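Local coordinates for translation initiation factor eif-2b-like protein (Chaetomium thermophilum, PDB 4ZEO) that probably serves in translation initiation as the delta subunit of eIF2B, the guanine nucleotide exchange factor of eIF2, at residues Arg291-Glu296 with Leu391-Asn396; Ile175-Ala180 with Phe224-Ala229. All blocks are in the same frame, centred on the assembly; numbering follows the deposited sequence.

Contact 1: residues Arg291-Glu296 with Leu391-Asn396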
loop_
_atom_site.group_PDB
_atom_site.type_symbol
_atom_site.label_atom_id
_atom_site.label_comp_id
_atom_site.label_asym_id
_atom_site.label_seq_id
_atom_site.Cartn_x
_atom_site.Cartn_y
_atom_site.Cartn_z
ATOM N N ARG A 291 -7.394 6.912 -8.675
ATOM C CA ARG A 291 -7.293 7.405 -7.318
ATOM C C ARG A 291 -6.406 6.560 -6.438
ATOM O O ARG A 291 -6.787 5.468 -6.045
ATOM C CB ARG A 291 -8.673 7.477 -6.705
ATOM C CG ARG A 291 -8.695 8.037 -5.320
ATOM C CD ARG A 291 -10.095 7.944 -4.787
ATOM N NE ARG A 291 -10.261 8.754 -3.597
ATOM C CZ ARG A 291 -11.433 8.972 -3.013
ATOM N NH1 ARG A 291 -12.532 8.458 -3.542
ATOM N NH2 ARG A 291 -11.504 9.718 -1.923
ATOM N N HIS A 292 -5.237 7.085 -6.095
ATOM C CA HIS A 292 -4.371 6.395 -5.153
ATOM C C HIS A 292 -4.257 7.247 -3.897
ATOM O O HIS A 292 -3.951 8.441 -3.970
ATOM C CB HIS A 292 -2.980 6.142 -5.740
ATOM C CG HIS A 292 -2.194 5.100 -4.995
ATOM N ND1 HIS A 292 -1.520 5.369 -3.822
ATOM C CD2 HIS A 292 -1.975 3.791 -5.270
ATOM C CE1 HIS A 292 -0.924 4.264 -3.402
ATOM N NE2 HIS A 292 -1.190 3.294 -4.258
ATOM N N ARG A 293 -4.423 6.608 -2.748
ATOM C CA ARG A 293 -4.439 7.297 -1.458
ATOM C C ARG A 293 -3.183 8.160 -1.187
ATOM O O ARG A 293 -3.290 9.283 -0.716
ATOM C CB ARG A 293 -4.616 6.251 -0.349
ATOM C CG ARG A 293 -4.519 6.760 1.072
ATOM C CD ARG A 293 -4.459 5.581 2.065
ATOM N NE ARG A 293 -3.544 4.561 1.556
ATOM C CZ ARG A 293 -2.262 4.477 1.891
ATOM N NH1 ARG A 293 -1.485 3.532 1.364
ATOM N NH2 ARG A 293 -1.754 5.349 2.754
ATOM N N LEU A 294 -1.994 7.650 -1.498
ATOM C CA LEU A 294 -0.779 8.421 -1.258
ATOM C C LEU A 294 -0.757 9.693 -2.126
ATOM O O LEU A 294 -0.347 10.761 -1.656
ATOM C CB LEU A 294 0.460 7.571 -1.518
ATOM C CG LEU A 294 0.737 6.444 -0.528
ATOM C CD1 LEU A 294 2.032 5.741 -0.890
ATOM C CD2 LEU A 294 0.811 6.982 0.890
ATOM N N VAL A 295 -1.198 9.579 -3.383
ATOM C CA VAL A 295 -1.259 10.730 -4.273
ATOM C C VAL A 295 -2.262 11.767 -3.759
ATOM O O VAL A 295 -1.967 12.951 -3.674
ATOM C CB VAL A 295 -1.626 10.296 -5.713
ATOM C CG1 VAL A 295 -1.905 11.509 -6.611
ATOM C CG2 VAL A 295 -0.537 9.413 -6.288
ATOM N N GLU A 296 -3.426 11.293 -3.355
ATOM C CA GLU A 296 -4.463 12.148 -2.793
ATOM C C GLU A 296 -3.981 12.918 -1.556
ATOM O O GLU A 296 -4.215 14.129 -1.450
ATOM C CB GLU A 296 -5.698 11.301 -2.450
ATOM C CG GLU A 296 -6.872 12.064 -1.849
ATOM C CD GLU A 296 -8.131 11.215 -1.795
ATOM O OE1 GLU A 296 -8.175 10.156 -2.458
ATOM O OE2 GLU A 296 -9.083 11.595 -1.088
ATOM N N LEU A 391 5.048 7.017 -5.466
ATOM C CA LEU A 391 4.907 7.070 -4.002
ATOM C C LEU A 391 4.542 5.699 -3.462
ATOM O O LEU A 391 3.548 5.098 -3.889
ATOM C CB LEU A 391 3.841 8.071 -3.599
ATOM C CG LEU A 391 3.922 9.461 -4.240
ATOM C CD1 LEU A 391 2.727 10.340 -3.831
ATOM C CD2 LEU A 391 5.249 10.127 -3.873
ATOM N N CYS A 392 5.359 5.177 -2.552
ATOM C CA CYS A 392 5.124 3.827 -2.064
ATOM C C CYS A 392 5.805 3.540 -0.713
ATOM O O CYS A 392 6.953 3.924 -0.487
ATOM C CB CYS A 392 5.604 2.842 -3.151
ATOM S SG CYS A 392 5.162 1.125 -2.938
ATOM N N GLU A 393 5.117 2.797 0.145
ATOM C CA GLU A 393 5.658 2.412 1.448
ATOM C C GLU A 393 6.680 1.302 1.230
ATOM O O GLU A 393 6.511 0.475 0.343
ATOM C CB GLU A 393 4.534 1.942 2.395
ATOM C CG GLU A 393 3.467 2.993 2.663
ATOM C CD GLU A 393 2.298 2.994 1.643
ATOM O OE1 GLU A 393 2.429 2.441 0.515
ATOM O OE2 GLU A 393 1.233 3.552 1.988
ATOM N N THR A 394 7.704 1.257 2.070
ATOM C CA THR A 394 8.778 0.278 1.919
ATOM C C THR A 394 8.266 -1.144 2.056
ATOM O O THR A 394 8.816 -2.056 1.446
ATOM C CB THR A 394 9.916 0.488 2.961
ATOM O OG1 THR A 394 9.390 0.385 4.286
ATOM C CG2 THR A 394 10.552 1.820 2.788
ATOM N N ILE A 395 7.216 -1.325 2.855
ATOM C CA ILE A 395 6.633 -2.652 3.140
ATOM C C ILE A 395 6.038 -3.304 1.857
ATOM O O ILE A 395 5.850 -4.510 1.790
ATOM C CB ILE A 395 5.530 -2.542 4.258
ATOM C CG1 ILE A 395 5.170 -3.899 4.860
ATOM C CG2 ILE A 395 4.257 -1.865 3.739
ATOM C CD1 ILE A 395 6.113 -4.410 5.885
ATOM N N ASN A 396 5.768 -2.477 0.851
ATOM C CA ASN A 396 5.260 -2.920 -0.440
ATOM C C ASN A 396 6.378 -3.408 -1.393
ATOM O O ASN A 396 6.088 -3.946 -2.451
ATOM C CB ASN A 396 4.461 -1.789 -1.111
ATOM C CG ASN A 396 3.104 -1.535 -0.447
ATOM O OD1 ASN A 396 2.366 -2.468 -0.146
ATOM N ND2 ASN A 396 2.786 -0.273 -0.206
HETATM O O HOH W 1 0.500 4.408 4.209
#

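Contact 2: residues Ile175-Ala180 with Phe224-Ala229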
loop_
_atom_site.group_PDB
_atom_site.type_symbol
_atom_site.label_atom_id
_atom_site.label_comp_id
_atom_site.label_asym_id
_atom_site.label_seq_id
_atom_site.Cartn_x
_atom_site.Cartn_y
_atom_site.Cartn_z
ATOM N N ILE A 175 -2.119 -1.906 1.416
ATOM C CA ILE A 175 -1.948 -1.300 2.726
ATOM C C ILE A 175 -3.161 -1.523 3.636
ATOM O O ILE A 175 -2.984 -1.867 4.808
ATOM C CB ILE A 175 -1.623 0.193 2.575
ATOM C CG1 ILE A 175 -0.241 0.298 1.952
ATOM C CG2 ILE A 175 -1.589 0.904 3.894
ATOM C CD1 ILE A 175 0.798 -0.495 2.695
ATOM N N SER A 176 -4.375 -1.362 3.097
ATOM C CA SER A 176 -5.608 -1.632 3.850
ATOM C C SER A 176 -5.662 -3.093 4.218
ATOM O O SER A 176 -6.057 -3.464 5.323
ATOM C CB SER A 176 -6.863 -1.327 3.034
ATOM O OG SER A 176 -7.051 0.047 2.837
ATOM N N ARG A 177 -5.276 -3.929 3.266
ATOM C CA ARG A 177 -5.276 -5.354 3.512
ATOM C C ARG A 177 -4.292 -5.675 4.640
ATOM O O ARG A 177 -4.632 -6.422 5.563
ATOM C CB ARG A 177 -4.936 -6.123 2.234
ATOM C CG ARG A 177 -6.040 -6.105 1.198
ATOM C CD ARG A 177 -5.530 -6.682 -0.119
ATOM N NE ARG A 177 -5.249 -8.106 0.031
ATOM C CZ ARG A 177 -4.595 -8.849 -0.856
ATOM N NH1 ARG A 177 -4.136 -8.305 -1.981
ATOM N NH2 ARG A 177 -4.399 -10.139 -0.608
ATOM N N LEU A 178 -3.110 -5.063 4.599
ATOM C CA LEU A 178 -2.079 -5.340 5.597
ATOM C C LEU A 178 -2.534 -4.931 7.015
ATOM O O LEU A 178 -2.407 -5.708 7.966
ATOM C CB LEU A 178 -0.761 -4.633 5.228
ATOM C CG LEU A 178 0.355 -4.706 6.288
ATOM C CD1 LEU A 178 0.745 -6.136 6.606
ATOM C CD2 LEU A 178 1.581 -3.920 5.872
ATOM N N LYS A 179 -3.090 -3.733 7.138
ATOM C CA LYS A 179 -3.550 -3.239 8.430
ATOM C C LYS A 179 -4.658 -4.109 9.021
ATOM O O LYS A 179 -4.624 -4.432 10.204
ATOM C CB LYS A 179 -4.052 -1.799 8.306
ATOM C CG LYS A 179 -4.153 -1.078 9.622
ATOM C CD LYS A 179 -4.875 0.255 9.492
ATOM C CE LYS A 179 -5.002 0.921 10.834
ATOM N NZ LYS A 179 -5.461 2.368 10.793
ATOM N N ALA A 180 -5.625 -4.495 8.195
ATOM C CA ALA A 180 -6.718 -5.335 8.653
ATOM C C ALA A 180 -6.152 -6.670 9.145
ATOM O O ALA A 180 -6.529 -7.164 10.207
ATOM C CB ALA A 180 -7.742 -5.547 7.520
ATOM N N PHE A 224 2.672 -8.240 -1.363
ATOM C CA PHE A 224 4.018 -8.242 -0.788
ATOM C C PHE A 224 3.996 -7.736 0.655
ATOM O O PHE A 224 4.726 -8.254 1.505
ATOM C CB PHE A 224 4.969 -7.370 -1.609
ATOM C CG PHE A 224 5.358 -7.968 -2.919
ATOM C CD1 PHE A 224 5.143 -9.303 -3.180
ATOM C CD2 PHE A 224 5.947 -7.197 -3.898
ATOM C CE1 PHE A 224 5.494 -9.859 -4.411
ATOM C CE2 PHE A 224 6.300 -7.755 -5.127
ATOM C CZ PHE A 224 6.068 -9.095 -5.365
ATOM N N ALA A 225 3.125 -6.750 0.925
ATOM C CA ALA A 225 3.022 -6.131 2.250
ATOM C C ALA A 225 2.702 -7.164 3.330
ATOM O O ALA A 225 3.374 -7.214 4.375
ATOM C CB ALA A 225 1.962 -5.025 2.242
ATOM N N MET A 226 1.711 -8.004 3.037
ATOM C CA MET A 226 1.333 -9.097 3.908
ATOM C C MET A 226 2.463 -10.119 3.999
ATOM O O MET A 226 2.802 -10.579 5.082
ATOM C CB MET A 226 0.058 -9.764 3.400
ATOM C CG MET A 226 -1.196 -8.944 3.617
ATOM S SD MET A 226 -2.644 -9.593 2.742
ATOM C CE MET A 226 -2.940 -11.060 3.736
ATOM N N GLY A 227 3.059 -10.453 2.859
ATOM C CA GLY A 227 4.140 -11.408 2.855
ATOM C C GLY A 227 5.289 -10.923 3.725
ATOM O O GLY A 227 5.857 -11.703 4.505
ATOM N N ASN A 228 5.634 -9.638 3.592
ATOM C CA ASN A 228 6.735 -9.054 4.368
ATOM C C ASN A 228 6.437 -9.011 5.863
ATOM O O ASN A 228 7.275 -9.373 6.683
ATOM C CB ASN A 228 7.072 -7.646 3.860
ATOM C CG ASN A 228 7.836 -7.672 2.551
ATOM O OD1 ASN A 228 8.665 -8.552 2.341
ATOM N ND2 ASN A 228 7.566 -6.703 1.662
ATOM N N ALA A 229 5.233 -8.577 6.217
ATOM C CA ALA A 229 4.883 -8.489 7.624
ATOM C C ALA A 229 4.934 -9.868 8.304
ATOM O O ALA A 229 5.388 -9.984 9.445
ATOM C CB ALA A 229 3.512 -7.865 7.783
#

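Contact 1: residues Arg291-Glu296 with Leu391-Asn396
Arg293 and Glu393 meet edge to edge, the guanidinium and carboxylate planes only 27° apart, so that the two charged groups lie nearly coplanar. NH1 of Arg293 donates in its own plane to the syn lone pair of Glu393 OE2, 2.8 Å away, and at 173° this salt bridge is almost straight. A water lying off the guanidinium plane accepts from Arg293 NH2 and is modelled close to the same Glu393 OE2, its bond to that oxygen being less certain. Arg293 has a second charged partner in Glu269 of helix 246-277, reached through NH2; the guanidinium would be expected to favour the ionised form of both acids. A chi2 of 88° turns Glu393 CD toward Arg293.

Leu294 CG lies at the edge of the His292 ring, in its plane. ND1 of His292, at the N-cap, accepts from Leu294 N at 3.3 Å, the donor tilted somewhat from the ring plane, and thereby caps the first turn of helix 293-304, while NE2 is bonded to Gly359 O.

Beside the polar pair, Leu294 reaches tip to tip toward Glu393, its CD1 packing 3.6 Å from OE1. The same methyl sits 3.4 Å from Leu391 O. Leu294 CB is 4.0 Å from Leu391 CB. Val295 crosses Leu391 at about a right angle, its CG2 4.2 Å from Leu391 CD1.

Strand 387-391 is part of a parallel six-stranded sheet in order 3-2-1-4-5-6, and helix 293-304 follows one of the two central strands, 285-289. The contact thus joins the N-terminal end of a helix to the loop leaving the C-terminal end of a strand, an arrangement characteristic of the Rossmann-like alpha/beta domain of the eIF2B alpha/beta/delta family.

Contact 2: residues Ile175-Ala180 with Phe224-Ala229
Leu178 holds CG anti to its backbone N (chi1 173°), and with chi2 at 59° its two methyls spread over the alanine face of helix 224-239. CD1 lies 3.5 Å from Ala229 CB, and CD2 is 3.8 Å from Ala225 CB, so the branched end of one leucine touches two alanines a single helical turn apart. CD1 also rests 3.6 Å from Ala225 O, packing against the backbone itself.

The two helical segments approach to 8.8 Å between their axes, consistent with the small alanine side chains at the interface. Their directions differ by 33°, and Leu178 and Met226 are nearest in the backbone, with CA atoms 5.3 Å apart. This is side-by-side packing of near-parallel helices within the helical part that precedes the alpha/beta domain, where helix 246-277 contributes Ile265 against Leu178 and Leu260 against Ala229.

On another side of the interface Arg177 and Met226 cross at about a right angle. SD of Met226 meets Arg177 NH2 at 3.8 Å and NE at 4.0 Å, approaching the guanidinium obliquely. The sulfur is a packing neighbour here; the hydrogen bond of Arg177 NH2 goes to Pro221 O, just ahead of helix 224-239. Met166 of helix 157-168 touches both Arg177 and Met226.

Contact 2 lies among the helices before the sheet and contact 1 at the C-terminal end of the parallel sheet, their centres about 13 Å apart, and the two touch where these parts of the chain meet. Asn228 ND2 probably donates to Ile395 O at 2.8 Å, tying helix 224-239 to the loop after strand 387-391. Ile175 bridges both halves of contact 1: its CG1 packs 3.5 Å from Arg293 NH1, and its CD1 lies 3.5 Å from Asn396 ND2. Asn396 OD1 in turn sits 3.5 Å from Ala225 CB and is hydrogen-bonded to Ser174 OG. Segment 391-396 thus touches both helices of contact 2.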